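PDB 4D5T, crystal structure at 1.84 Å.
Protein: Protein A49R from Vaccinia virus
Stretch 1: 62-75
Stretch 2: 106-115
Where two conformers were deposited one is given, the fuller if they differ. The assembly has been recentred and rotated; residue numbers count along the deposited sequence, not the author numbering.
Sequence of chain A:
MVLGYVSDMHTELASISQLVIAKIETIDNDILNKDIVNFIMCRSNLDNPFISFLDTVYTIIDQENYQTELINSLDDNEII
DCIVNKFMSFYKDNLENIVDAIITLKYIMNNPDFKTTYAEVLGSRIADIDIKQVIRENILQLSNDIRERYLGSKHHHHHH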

# COMPACT_ATOMS: atom_id res chain seq x y z
N ASP A 62 2.74 9.69 -7.04
CA ASP A 62 2.11 10.94 -7.31
C ASP A 62 1.11 10.87 -8.46
O ASP A 62 1.11 11.76 -9.32
CB ASP A 62 3.18 12.02 -7.58
CG ASP A 62 2.63 13.44 -7.62
OD1 ASP A 62 1.66 13.76 -6.90
OD2 ASP A 62 3.16 14.24 -8.40
N GLN A 63 0.29 9.83 -8.50
CA GLN A 63 -0.65 9.67 -9.61
C GLN A 63 -2.11 9.69 -9.17
O GLN A 63 -2.98 9.24 -9.90
CB GLN A 63 -0.30 8.40 -10.40
CG GLN A 63 1.09 8.62 -11.13
CD GLN A 63 1.11 9.54 -12.39
OE1 GLN A 63 0.21 10.38 -12.65
NE2 GLN A 63 2.22 9.43 -13.15
N GLU A 64 -2.37 10.28 -8.00
CA GLU A 64 -3.71 10.24 -7.44
C GLU A 64 -4.77 10.84 -8.40
O GLU A 64 -5.78 10.19 -8.68
CB GLU A 64 -3.77 10.91 -6.10
CG GLU A 64 -5.19 10.92 -5.56
CD GLU A 64 -5.25 11.40 -4.11
OE1 GLU A 64 -4.73 10.73 -3.25
OE2 GLU A 64 -5.86 12.45 -3.83
N ASN A 65 -4.52 12.03 -8.96
CA ASN A 65 -5.53 12.65 -9.86
C ASN A 65 -5.78 11.83 -11.16
O ASN A 65 -6.94 11.61 -11.56
CB ASN A 65 -5.18 14.08 -10.21
CG ASN A 65 -5.30 15.01 -9.02
OD1 ASN A 65 -6.00 14.71 -8.04
ND2 ASN A 65 -4.58 16.13 -9.08
N TYR A 66 -4.71 11.40 -11.81
CA TYR A 66 -4.83 10.56 -13.00
C TYR A 66 -5.60 9.28 -12.70
O TYR A 66 -6.48 8.90 -13.45
CB TYR A 66 -3.44 10.18 -13.52
CG TYR A 66 -3.43 9.15 -14.64
CD1 TYR A 66 -3.92 9.46 -15.90
CD2 TYR A 66 -2.85 7.88 -14.45
CE1 TYR A 66 -3.93 8.53 -16.90
CE2 TYR A 66 -2.78 6.94 -15.47
CZ TYR A 66 -3.33 7.27 -16.69
OH TYR A 66 -3.32 6.35 -17.74
N GLN A 67 -5.25 8.60 -11.62
CA GLN A 67 -5.85 7.27 -11.37
C GLN A 67 -7.31 7.41 -10.99
O GLN A 67 -8.09 6.51 -11.29
CB GLN A 67 -5.06 6.46 -10.33
CG GLN A 67 -3.60 6.19 -10.68
CD GLN A 67 -3.37 5.20 -11.82
OE1 GLN A 67 -4.29 4.80 -12.52
NE2 GLN A 67 -2.14 4.94 -12.11
N THR A 68 -7.66 8.51 -10.36
CA THR A 68 -9.03 8.88 -10.04
C THR A 68 -9.90 9.04 -11.28
O THR A 68 -11.02 8.53 -11.31
CB THR A 68 -9.04 10.26 -9.32
OG1 THR A 68 -8.44 10.12 -8.03
CG2 THR A 68 -10.45 10.85 -9.17
N GLU A 69 -9.38 9.76 -12.27
CA GLU A 69 -10.05 9.92 -13.56
C GLU A 69 -10.17 8.56 -14.24
O GLU A 69 -11.23 8.14 -14.69
CB GLU A 69 -9.26 10.90 -14.49
CG GLU A 69 -9.44 12.40 -14.29
CD GLU A 69 -10.87 12.82 -14.04
OE1 GLU A 69 -11.65 12.87 -15.00
OE2 GLU A 69 -11.18 13.10 -12.86
N LEU A 70 -9.09 7.80 -14.23
CA LEU A 70 -9.13 6.46 -14.83
C LEU A 70 -10.19 5.56 -14.15
O LEU A 70 -11.04 4.94 -14.83
CB LEU A 70 -7.74 5.80 -14.76
CG LEU A 70 -7.55 4.46 -15.44
CD1 LEU A 70 -6.08 4.21 -15.80
CD2 LEU A 70 -7.99 3.32 -14.54
N ILE A 71 -10.16 5.50 -12.84
CA ILE A 71 -11.09 4.66 -12.09
C ILE A 71 -12.55 5.10 -12.28
O ILE A 71 -13.42 4.25 -12.37
CB ILE A 71 -10.69 4.62 -10.60
CG1 ILE A 71 -9.51 3.65 -10.43
CG2 ILE A 71 -11.83 4.13 -9.74
CD1 ILE A 71 -8.65 3.98 -9.27
N ASN A 72 -12.77 6.41 -12.40
CA ASN A 72 -14.09 6.95 -12.79
C ASN A 72 -14.62 6.46 -14.12
O ASN A 72 -15.82 6.42 -14.30
CB ASN A 72 -14.06 8.47 -12.95
CG ASN A 72 -14.24 9.19 -11.65
OD1 ASN A 72 -14.40 8.55 -10.60
ND2 ASN A 72 -14.17 10.52 -11.70
N SER A 73 -13.74 6.14 -15.05
CA SER A 73 -14.16 5.64 -16.36
C SER A 73 -14.51 4.14 -16.30
O SER A 73 -15.05 3.61 -17.24
CB SER A 73 -13.05 5.88 -17.37
OG SER A 73 -11.97 4.96 -17.20
N LEU A 74 -14.24 3.45 -15.19
CA LEU A 74 -14.48 2.01 -15.14
C LEU A 74 -15.88 1.66 -14.70
O LEU A 74 -16.49 2.37 -13.91
CB LEU A 74 -13.51 1.35 -14.19
CG LEU A 74 -12.01 1.54 -14.49
CD1 LEU A 74 -11.18 0.78 -13.47
CD2 LEU A 74 -11.66 1.13 -15.90
N ASP A 75 -16.39 0.54 -15.21
CA ASP A 75 -17.68 0.02 -14.72
C ASP A 75 -17.47 -1.02 -13.61
O ASP A 75 -16.34 -1.37 -13.24
CB ASP A 75 -18.55 -0.52 -15.86
CG ASP A 75 -17.93 -1.70 -16.58
OD1 ASP A 75 -17.17 -2.50 -15.98
OD2 ASP A 75 -18.21 -1.84 -17.77
N LYS A 106 -6.38 1.57 -2.49
CA LYS A 106 -6.55 2.93 -1.98
C LYS A 106 -7.10 3.84 -3.07
O LYS A 106 -8.07 4.58 -2.82
CB LYS A 106 -5.22 3.48 -1.40
CG LYS A 106 -5.37 4.91 -0.91
CD LYS A 106 -4.19 5.38 -0.10
CE LYS A 106 -4.45 6.87 0.23
NZ LYS A 106 -3.59 7.40 1.27
N TYR A 107 -6.61 3.73 -4.30
CA TYR A 107 -7.21 4.55 -5.37
C TYR A 107 -8.69 4.24 -5.56
O TYR A 107 -9.53 5.13 -5.82
CB TYR A 107 -6.52 4.35 -6.71
CG TYR A 107 -5.08 4.71 -6.81
CD1 TYR A 107 -4.56 5.90 -6.25
CD2 TYR A 107 -4.22 3.93 -7.58
CE1 TYR A 107 -3.21 6.22 -6.36
CE2 TYR A 107 -2.87 4.25 -7.68
CZ TYR A 107 -2.39 5.41 -7.10
OH TYR A 107 -1.08 5.73 -7.30
N ILE A 108 -9.03 2.95 -5.51
CA ILE A 108 -10.40 2.51 -5.75
C ILE A 108 -11.31 2.98 -4.62
O ILE A 108 -12.41 3.50 -4.88
CB ILE A 108 -10.51 0.99 -5.90
CG1 ILE A 108 -9.79 0.53 -7.17
CG2 ILE A 108 -11.98 0.55 -5.93
CD1 ILE A 108 -9.77 -0.97 -7.27
N MET A 109 -10.81 2.93 -3.39
CA MET A 109 -11.55 3.47 -2.22
C MET A 109 -11.62 4.99 -2.18
O MET A 109 -12.46 5.56 -1.47
CB MET A 109 -10.98 2.95 -0.91
CG MET A 109 -11.12 1.44 -0.68
SD MET A 109 -12.77 0.76 -0.67
CE MET A 109 -13.05 0.39 -2.36
N ASN A 110 -10.79 5.68 -2.96
CA ASN A 110 -10.92 7.17 -3.17
C ASN A 110 -12.18 7.54 -3.99
O ASN A 110 -12.51 8.70 -4.07
CB ASN A 110 -9.67 7.79 -3.87
CG ASN A 110 -8.37 7.75 -3.03
OD1 ASN A 110 -8.39 7.67 -1.80
ND2 ASN A 110 -7.21 7.82 -3.72
N ASN A 111 -12.83 6.55 -4.61
CA ASN A 111 -14.11 6.73 -5.39
C ASN A 111 -15.28 6.40 -4.46
O ASN A 111 -15.48 5.26 -4.08
CB ASN A 111 -14.10 5.81 -6.62
CG ASN A 111 -15.35 5.89 -7.47
OD1 ASN A 111 -16.46 5.52 -7.04
ND2 ASN A 111 -15.20 6.44 -8.67
N PRO A 112 -16.08 7.40 -4.08
CA PRO A 112 -17.14 7.15 -3.07
C PRO A 112 -18.21 6.08 -3.41
O PRO A 112 -18.68 5.39 -2.49
CB PRO A 112 -17.85 8.47 -2.96
CG PRO A 112 -16.87 9.49 -3.40
CD PRO A 112 -15.97 8.82 -4.41
N ASP A 113 -18.53 5.90 -4.70
CA ASP A 113 -19.40 4.80 -5.13
C ASP A 113 -18.74 3.43 -4.86
O ASP A 113 -19.38 2.54 -4.27
CB ASP A 113 -19.75 4.90 -6.63
CG ASP A 113 -20.69 6.06 -6.95
OD1 ASP A 113 -21.29 6.68 -6.04
OD2 ASP A 113 -20.88 6.35 -8.14
N PHE A 114 -17.46 3.28 -5.25
CA PHE A 114 -16.78 2.00 -5.09
C PHE A 114 -16.43 1.72 -3.62
O PHE A 114 -16.51 0.59 -3.18
CB PHE A 114 -15.53 1.90 -5.99
CG PHE A 114 -15.82 1.98 -7.46
CD1 PHE A 114 -16.94 1.37 -8.01
CD2 PHE A 114 -14.95 2.66 -8.31
CE1 PHE A 114 -17.22 1.49 -9.37
CE2 PHE A 114 -15.19 2.75 -9.68
CZ PHE A 114 -16.34 2.16 -10.21
N LYS A 115 -16.22 2.75 -2.83
CA LYS A 115 -15.99 2.56 -1.41
C LYS A 115 -17.22 2.04 -0.76
O LYS A 115 -17.19 1.13 0.07
CB LYS A 115 -15.56 3.87 -0.74
CG LYS A 115 -15.34 3.72 0.76
CD LYS A 115 -14.45 4.84 1.26
CE LYS A 115 -14.41 4.90 2.77
NZ LYS A 115 -13.25 5.76 3.18
O HOH W 1 0.11 8.13 -6.08
O HOH W 2 -12.37 7.62 -8.96
O HOH W 3 -7.27 8.20 -6.75

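How do the two backbones meet? A helix that begins at Glu64 lies against a segment where a helix gives way to a short turn and a second helix starts at Pro112. The chains come nearest at Ile71 and Ile108, whose CA atoms are 6.7 Å apart. Asn111 caps the new helix: Phe114 N donates to Asn111 OD1 at 3.0 Å.

What fills the space between them? Ile71 points toward the other stretch and touches residues from both of its helices. Its CD1 lies 3.4 Å from Tyr107 CB, while its CG2 reaches Phe114 CE2 at 3.6 Å. Backbone oxygens approach the edge of the Phe114 ring, with Ile71 O 3.6 Å from CE2 and Leu74 O 3.7 Å from CZ of Phe114.

How is the Tyr107 ring held? Gln67 covers one face, its CB 3.9 Å from the ring centroid and almost on the ring normal, a CH-pi contact.

Where do polar groups connect the stretches? Largely through water. Water 1 links Gln63 N to Tyr107 OH, water 2 donates to Thr68 O and accepts from Asn111 ND2, and water 3 joins Thr68 OG1 to Asn110 ND2. Asn72 OD1 also comes within 3.0 Å of Asn111 ND2.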